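Local coordinates for StiE protein (Stigmatella aurantiaca, PDB 6ECX) that transfers a methyl group from S-adenosylmethionine to oxygen, as the O-methyltransferase domain of a modular polyketide synthase, at residues E75-V79 / Y315-A319; L80-V84 / L188-A192. One frame throughout, in Å; residues are numbered along the deposited sequence.

Contact 1: E75-V79 / Y315-A319; sequences ELRRV and YAEFA. With SAM (S-adenosylmethionine), chain B.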
loop_
_atom_site.group_PDB
_atom_site.type_symbol
_atom_site.label_atom_id
_atom_site.label_comp_id
_atom_site.label_asym_id
_atom_site.label_seq_id
_atom_site.Cartn_x
_atom_site.Cartn_y
_atom_site.Cartn_z
ATOM N N GLU A 75 6.994 -7.282 -7.819
ATOM C CA GLU A 75 6.698 -6.453 -8.983
ATOM C C GLU A 75 5.841 -5.242 -8.611
ATOM O O GLU A 75 6.051 -4.139 -9.131
ATOM C CB GLU A 75 6.007 -7.303 -10.049
ATOM C CG GLU A 75 5.448 -6.518 -11.230
ATOM C CD GLU A 75 6.517 -5.896 -12.117
ATOM O OE1 GLU A 75 7.725 -6.121 -11.874
ATOM O OE2 GLU A 75 6.132 -5.177 -13.069
ATOM N N LEU A 76 4.859 -5.428 -7.723
ATOM C CA LEU A 76 4.108 -4.283 -7.216
ATOM C C LEU A 76 5.050 -3.257 -6.592
ATOM O O LEU A 76 4.954 -2.052 -6.864
ATOM C CB LEU A 76 3.069 -4.752 -6.197
ATOM C CG LEU A 76 2.234 -3.649 -5.551
ATOM C CD1 LEU A 76 1.057 -3.293 -6.445
ATOM C CD2 LEU A 76 1.740 -4.125 -4.207
ATOM N N ARG A 77 6.001 -3.737 -5.783
ATOM C CA ARG A 77 6.981 -2.857 -5.155
ATOM C C ARG A 77 7.877 -2.167 -6.187
ATOM O O ARG A 77 8.216 -0.987 -6.030
ATOM C CB ARG A 77 7.846 -3.657 -4.185
ATOM C CG ARG A 77 7.493 -3.485 -2.723
ATOM C CD ARG A 77 6.286 -4.295 -2.366
ATOM N NE ARG A 77 5.851 -4.066 -0.990
ATOM C CZ ARG A 77 4.779 -4.642 -0.459
ATOM N NH1 ARG A 77 4.055 -5.472 -1.198
ATOM N NH2 ARG A 77 4.433 -4.389 0.795
ATOM N N ARG A 78 8.319 -2.906 -7.213
ATOM C CA ARG A 78 9.168 -2.319 -8.247
ATOM C C ARG A 78 8.489 -1.104 -8.867
ATOM O O ARG A 78 9.105 -0.045 -9.010
ATOM C CB ARG A 78 9.511 -3.361 -9.321
ATOM C CG ARG A 78 10.587 -2.905 -10.324
ATOM C CD ARG A 78 10.843 -3.964 -11.403
ATOM N NE ARG A 78 9.681 -4.121 -12.277
ATOM C CZ ARG A 78 9.524 -3.482 -13.432
ATOM N NH1 ARG A 78 10.464 -2.650 -13.863
ATOM N NH2 ARG A 78 8.425 -3.669 -14.151
ATOM N N VAL A 79 7.191 -1.214 -9.156
ATOM C CA VAL A 79 6.468 -0.096 -9.758
ATOM C C VAL A 79 6.251 1.029 -8.745
ATOM O O VAL A 79 6.401 2.215 -9.076
ATOM C CB VAL A 79 5.142 -0.577 -10.364
ATOM C CG1 VAL A 79 4.412 0.590 -11.029
ATOM C CG2 VAL A 79 5.397 -1.701 -11.367
ATOM N N TYR A 315 -0.764 0.182 -16.131
ATOM C CA TYR A 315 0.402 -0.696 -16.054
ATOM C C TYR A 315 0.781 -1.288 -17.408
ATOM O O TYR A 315 1.969 -1.452 -17.709
ATOM C CB TYR A 315 0.139 -1.836 -15.074
ATOM C CG TYR A 315 1.281 -2.820 -15.004
ATOM C CD1 TYR A 315 2.330 -2.614 -14.119
ATOM C CD2 TYR A 315 1.316 -3.952 -15.824
ATOM C CE1 TYR A 315 3.380 -3.503 -14.035
ATOM C CE2 TYR A 315 2.373 -4.851 -15.751
ATOM C CZ TYR A 315 3.403 -4.614 -14.849
ATOM O OH TYR A 315 4.457 -5.480 -14.745
ATOM N N ALA A 316 -0.213 -1.664 -18.218
ATOM C CA ALA A 316 0.085 -2.243 -19.525
ATOM C C ALA A 316 0.821 -1.262 -20.430
ATOM O O ALA A 316 1.457 -1.688 -21.399
ATOM C CB ALA A 316 -1.200 -2.732 -20.206
ATOM N N GLU A 317 0.769 0.033 -20.130
ATOM C CA GLU A 317 1.493 1.031 -20.905
ATOM C C GLU A 317 2.767 1.487 -20.209
ATOM O O GLU A 317 3.390 2.461 -20.642
ATOM C CB GLU A 317 0.583 2.228 -21.200
ATOM C CG GLU A 317 -0.545 1.909 -22.183
ATOM C CD GLU A 317 -1.506 3.073 -22.390
ATOM O OE1 GLU A 317 -1.246 4.175 -21.857
ATOM O OE2 GLU A 317 -2.531 2.874 -23.081
ATOM N N PHE A 318 3.169 0.799 -19.150
ATOM C CA PHE A 318 4.285 1.212 -18.315
ATOM C C PHE A 318 5.548 0.447 -18.682
ATOM O O PHE A 318 5.508 -0.763 -18.936
ATOM C CB PHE A 318 3.945 0.977 -16.850
ATOM C CG PHE A 318 5.110 1.142 -15.926
ATOM C CD1 PHE A 318 5.560 2.406 -15.577
ATOM C CD2 PHE A 318 5.738 0.028 -15.383
ATOM C CE1 PHE A 318 6.626 2.561 -14.714
ATOM C CE2 PHE A 318 6.801 0.171 -14.512
ATOM C CZ PHE A 318 7.245 1.441 -14.174
ATOM N N ALA A 319 6.669 1.162 -18.692
ATOM C CA ALA A 319 7.976 0.571 -18.943
ATOM C C ALA A 319 9.048 1.370 -18.206
ATOM O O ALA A 319 10.069 0.823 -17.795
ATOM C CB ALA A 319 8.266 0.507 -20.454
ATOM O OXT ALA A 319 8.906 2.572 -17.950
HETATM N N SAM B . 2.261 -1.716 4.537
HETATM C CA SAM B . 2.312 -3.095 5.003
HETATM C C SAM B . 2.488 -4.056 3.835
HETATM O O SAM B . 2.319 -3.643 2.691
HETATM O OXT SAM B . 2.801 -5.241 3.993
HETATM C CB SAM B . 1.051 -3.431 5.780
HETATM C CG SAM B . -0.247 -3.084 5.064
HETATM S SD SAM B . -1.664 -3.720 5.999
HETATM C CE SAM B . -2.837 -4.052 4.658
HETATM C "C5'" SAM B . -2.279 -2.241 6.844
HETATM C "C4'" SAM B . -1.348 -1.771 7.965
HETATM O "O4'" SAM B . -1.669 -0.466 8.423
HETATM C "C3'" SAM B . -1.341 -2.647 9.214
HETATM O "O3'" SAM B . 0.023 -2.824 9.555
HETATM C "C2'" SAM B . -2.009 -1.800 10.289
HETATM O "O2'" SAM B . -1.534 -2.039 11.600
HETATM C "C1'" SAM B . -1.605 -0.404 9.835
HETATM N N9 SAM B . -2.447 0.706 10.323
HETATM C C8 SAM B . -3.803 0.838 10.149
HETATM N N7 SAM B . -4.196 2.012 10.708
HETATM C C5 SAM B . -3.118 2.628 11.244
HETATM C C6 SAM B . -2.955 3.824 11.919
HETATM N N6 SAM B . -3.994 4.622 12.162
HETATM N N1 SAM B . -1.695 4.206 12.352
HETATM C C2 SAM B . -0.603 3.406 12.104
HETATM N N3 SAM B . -0.778 2.218 11.427
HETATM C C4 SAM B . -2.008 1.823 11.005
HETATM O O HOH W 1 9.758 -1.665 -16.552
#
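Glu75 and Tyr315 join helix 64-80 to the C-terminal tail of this Rossmann-like methyltransferase domain, just beyond the edge strand 313-314. The side chain of Glu75 leaves the helix with CG anti to the backbone N (chi1 171°) and then bends at chi2, which brings its end nearer the tail than its CB. CG lies 3.8 Å from Tyr315 OH, and CD continues to a carboxylate with two distinct tasks. OE1 is held by Arg78 NE at 2.8 Å, one half of a side-on salt bridge within the helix. OE2 accepts hydrogen bonds from Arg78 NH2, at 3.0 Å on its syn lone pair, and from Tyr315 OH. That last bond refines to a very short 2.4 Å between Tyr315 OH and Glu75 OE2, so its exact length is doubtful. The carboxylate plane stands almost perpendicular to the phenol ring, and OE2 sits at the ring edge.

One turn on, Val79 fills the angle between the two aromatic residues of the tail. Its CG2 meets the rim of Tyr315 at CE1, 3.8 Å away, and also touches Phe318 CE2, while CG1 sits over one face of Phe318, off its centre. On another side of the same helical turn, Arg77 NH2 comes within 2.9 Å of the carboxylate O of S-adenosylmethionine and is also paired with Asp102. Near the surface, a water bridges to the chain end, accepting from Arg78 NH1 at 2.9 Å and donating to Ala319 O at 2.8 Å.

Contact 2: L80-V84 / L188-A192; sequences LFRAV and LLIMA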
loop_
_atom_site.group_PDB
_atom_site.type_symbol
_atom_site.label_atom_id
_atom_site.label_comp_id
_atom_site.label_asym_id
_atom_site.label_seq_id
_atom_site.Cartn_x
_atom_site.Cartn_y
_atom_site.Cartn_z
ATOM N N LEU A 80 5.895 0.680 -7.499
ATOM C CA LEU A 80 5.740 1.682 -6.442
ATOM C C LEU A 80 6.978 2.554 -6.275
ATOM O O LEU A 80 6.867 3.753 -6.002
ATOM C CB LEU A 80 5.421 0.998 -5.112
ATOM C CG LEU A 80 3.949 0.683 -4.867
ATOM C CD1 LEU A 80 3.794 -0.440 -3.832
ATOM C CD2 LEU A 80 3.284 1.965 -4.382
ATOM N N PHE A 81 8.162 1.962 -6.373
ATOM C CA PHE A 81 9.414 2.676 -6.144
ATOM C C PHE A 81 10.041 3.184 -7.436
ATOM O O PHE A 81 11.210 3.558 -7.427
ATOM C CB PHE A 81 10.419 1.769 -5.427
ATOM C CG PHE A 81 10.189 1.636 -3.949
ATOM C CD1 PHE A 81 10.841 2.472 -3.053
ATOM C CD2 PHE A 81 9.354 0.644 -3.454
ATOM C CE1 PHE A 81 10.645 2.331 -1.685
ATOM C CE2 PHE A 81 9.157 0.490 -2.095
ATOM C CZ PHE A 81 9.794 1.328 -1.204
ATOM N N ARG A 82 9.293 3.180 -8.550
ATOM C CA ARG A 82 9.865 3.423 -9.872
ATOM C C ARG A 82 10.693 4.703 -9.944
ATOM O O ARG A 82 11.666 4.774 -10.706
ATOM C CB ARG A 82 8.741 3.485 -10.918
ATOM C CG ARG A 82 7.732 4.628 -10.668
ATOM C CD ARG A 82 6.450 4.380 -11.483
ATOM N NE ARG A 82 5.432 5.399 -11.217
ATOM C CZ ARG A 82 4.594 5.372 -10.179
ATOM N NH1 ARG A 82 4.639 4.372 -9.298
ATOM N NH2 ARG A 82 3.702 6.341 -10.022
ATOM N N ALA A 83 10.308 5.732 -9.213
ATOM C CA ALA A 83 10.935 7.034 -9.376
ATOM C C ALA A 83 11.907 7.365 -8.258
ATOM O O ALA A 83 12.564 8.408 -8.330
ATOM C CB ALA A 83 9.867 8.130 -9.465
ATOM N N VAL A 84 12.047 6.495 -7.246
ATOM C CA VAL A 84 12.831 6.808 -6.049
ATOM C C VAL A 84 14.283 6.396 -6.261
ATOM O O VAL A 84 14.573 5.275 -6.697
ATOM C CB VAL A 84 12.252 6.110 -4.809
ATOM C CG1 VAL A 84 13.098 6.414 -3.583
ATOM C CG2 VAL A 84 10.783 6.491 -4.591
ATOM N N LEU A 188 9.564 12.741 -0.736
ATOM C CA LEU A 188 8.684 11.889 -1.534
ATOM C C LEU A 188 7.725 11.086 -0.653
ATOM O O LEU A 188 8.068 10.669 0.457
ATOM C CB LEU A 188 9.500 10.915 -2.404
ATOM C CG LEU A 188 10.574 11.531 -3.314
ATOM C CD1 LEU A 188 11.368 10.443 -4.034
ATOM C CD2 LEU A 188 9.934 12.491 -4.309
ATOM N N LEU A 189 6.522 10.864 -1.170
ATOM C CA LEU A 189 5.504 10.003 -0.558
ATOM C C LEU A 189 5.093 9.004 -1.623
ATOM O O LEU A 189 4.717 9.413 -2.726
ATOM C CB LEU A 189 4.293 10.833 -0.124
ATOM C CG LEU A 189 3.001 10.105 0.279
ATOM C CD1 LEU A 189 3.238 9.270 1.548
ATOM C CD2 LEU A 189 1.890 11.122 0.464
ATOM N N ILE A 190 5.222 7.706 -1.348
ATOM C CA ILE A 190 4.713 6.709 -2.280
ATOM C C ILE A 190 3.622 5.917 -1.562
ATOM O O ILE A 190 3.770 5.555 -0.390
ATOM C CB ILE A 190 5.815 5.806 -2.872
ATOM C CG1 ILE A 190 6.630 5.109 -1.809
ATOM C CG2 ILE A 190 6.774 6.638 -3.834
ATOM C CD1 ILE A 190 7.711 4.181 -2.433
ATOM N N MET A 191 2.502 5.715 -2.248
ATOM C CA MET A 191 1.361 5.069 -1.633
ATOM C C MET A 191 0.744 4.106 -2.622
ATOM O O MET A 191 0.771 4.336 -3.832
ATOM C CB MET A 191 0.297 6.074 -1.201
ATOM C CG MET A 191 0.623 6.819 0.058
ATOM S SD MET A 191 -0.654 8.042 0.339
ATOM C CE MET A 191 -2.096 7.222 -0.324
ATOM N N ALA A 192 0.227 3.003 -2.091
ATOM C CA ALA A 192 -0.696 2.146 -2.811
ATOM C C ALA A 192 -2.042 2.274 -2.115
ATOM O O ALA A 192 -2.123 2.100 -0.892
ATOM C CB ALA A 192 -0.210 0.692 -2.822
#
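Ile190 is the bump of this contact, and the turn that follows helix 64-80 provides the hollow it fills. The strand 187-196 belongs to the mixed sheet of the Rossmann-like methyltransferase fold, where it runs between strands 157-163 and 283-292. Residues 80-84 lie over one of its faces, leaving the helix at Phe81 and reversing in a type I beta turn that is closed by the bond from Val84 N to Phe81 O (3.1 Å).

The branches of Ile190 divide the hollow between them. CG1 takes the crowded position between the backbone N and the carbonyl carbon (chi1 56°), and from there CD1 projects squarely onto the Phe81 ring. It stands 3.5 Å from the ring centroid and only 11° off the normal, a CH-pi contact over the middle of the face. The shorter branch, CG2, tucks beneath the turn, 3.6 Å from Leu80 O and 4.1 Å from Val84 CG2.

Smaller contacts close the two ends. Val84 CG2 also rests against Leu188 CD1, 4.0 Å away, where the two side chains pass alongside each other, running in opposite senses. Leu80 inserts CD2 at the far end, touching Met191 O at 3.5 Å and packing beside the small CB of Ala192. Leu189 and Met191 turn to the other face of the sheet, where Phe176 of helix 172-181 covers them.

Between the two segments, methyl groups thus meet methyls, a ring face and two backbone carbonyl oxygens, and fit rather than directional bonding holds them together. The polar ties of this turn go elsewhere, through Arg82 to Asp230 and to the carbonyl oxygens of Val79 and Leu287.

From the N terminus, helix 64-80 supplies the first half of contact 1 in its last turns, and the chain passes at Leu80 directly into contact 2 and then the turn. The loop from that turn to strand 187-196, closed by contact 2, contains strands 91-94, 114-119, 141-145 and 157-163. Contact 1 closes only when the chain end returns at 315-319, so the smaller loop sits wholly within the larger one, without crossing. Together they tie the end of one helix to an inner strand of the sheet and to the tail beyond its edge strand. The two also touch directly, with Phe318 CE1 3.7 Å from Arg82 CD.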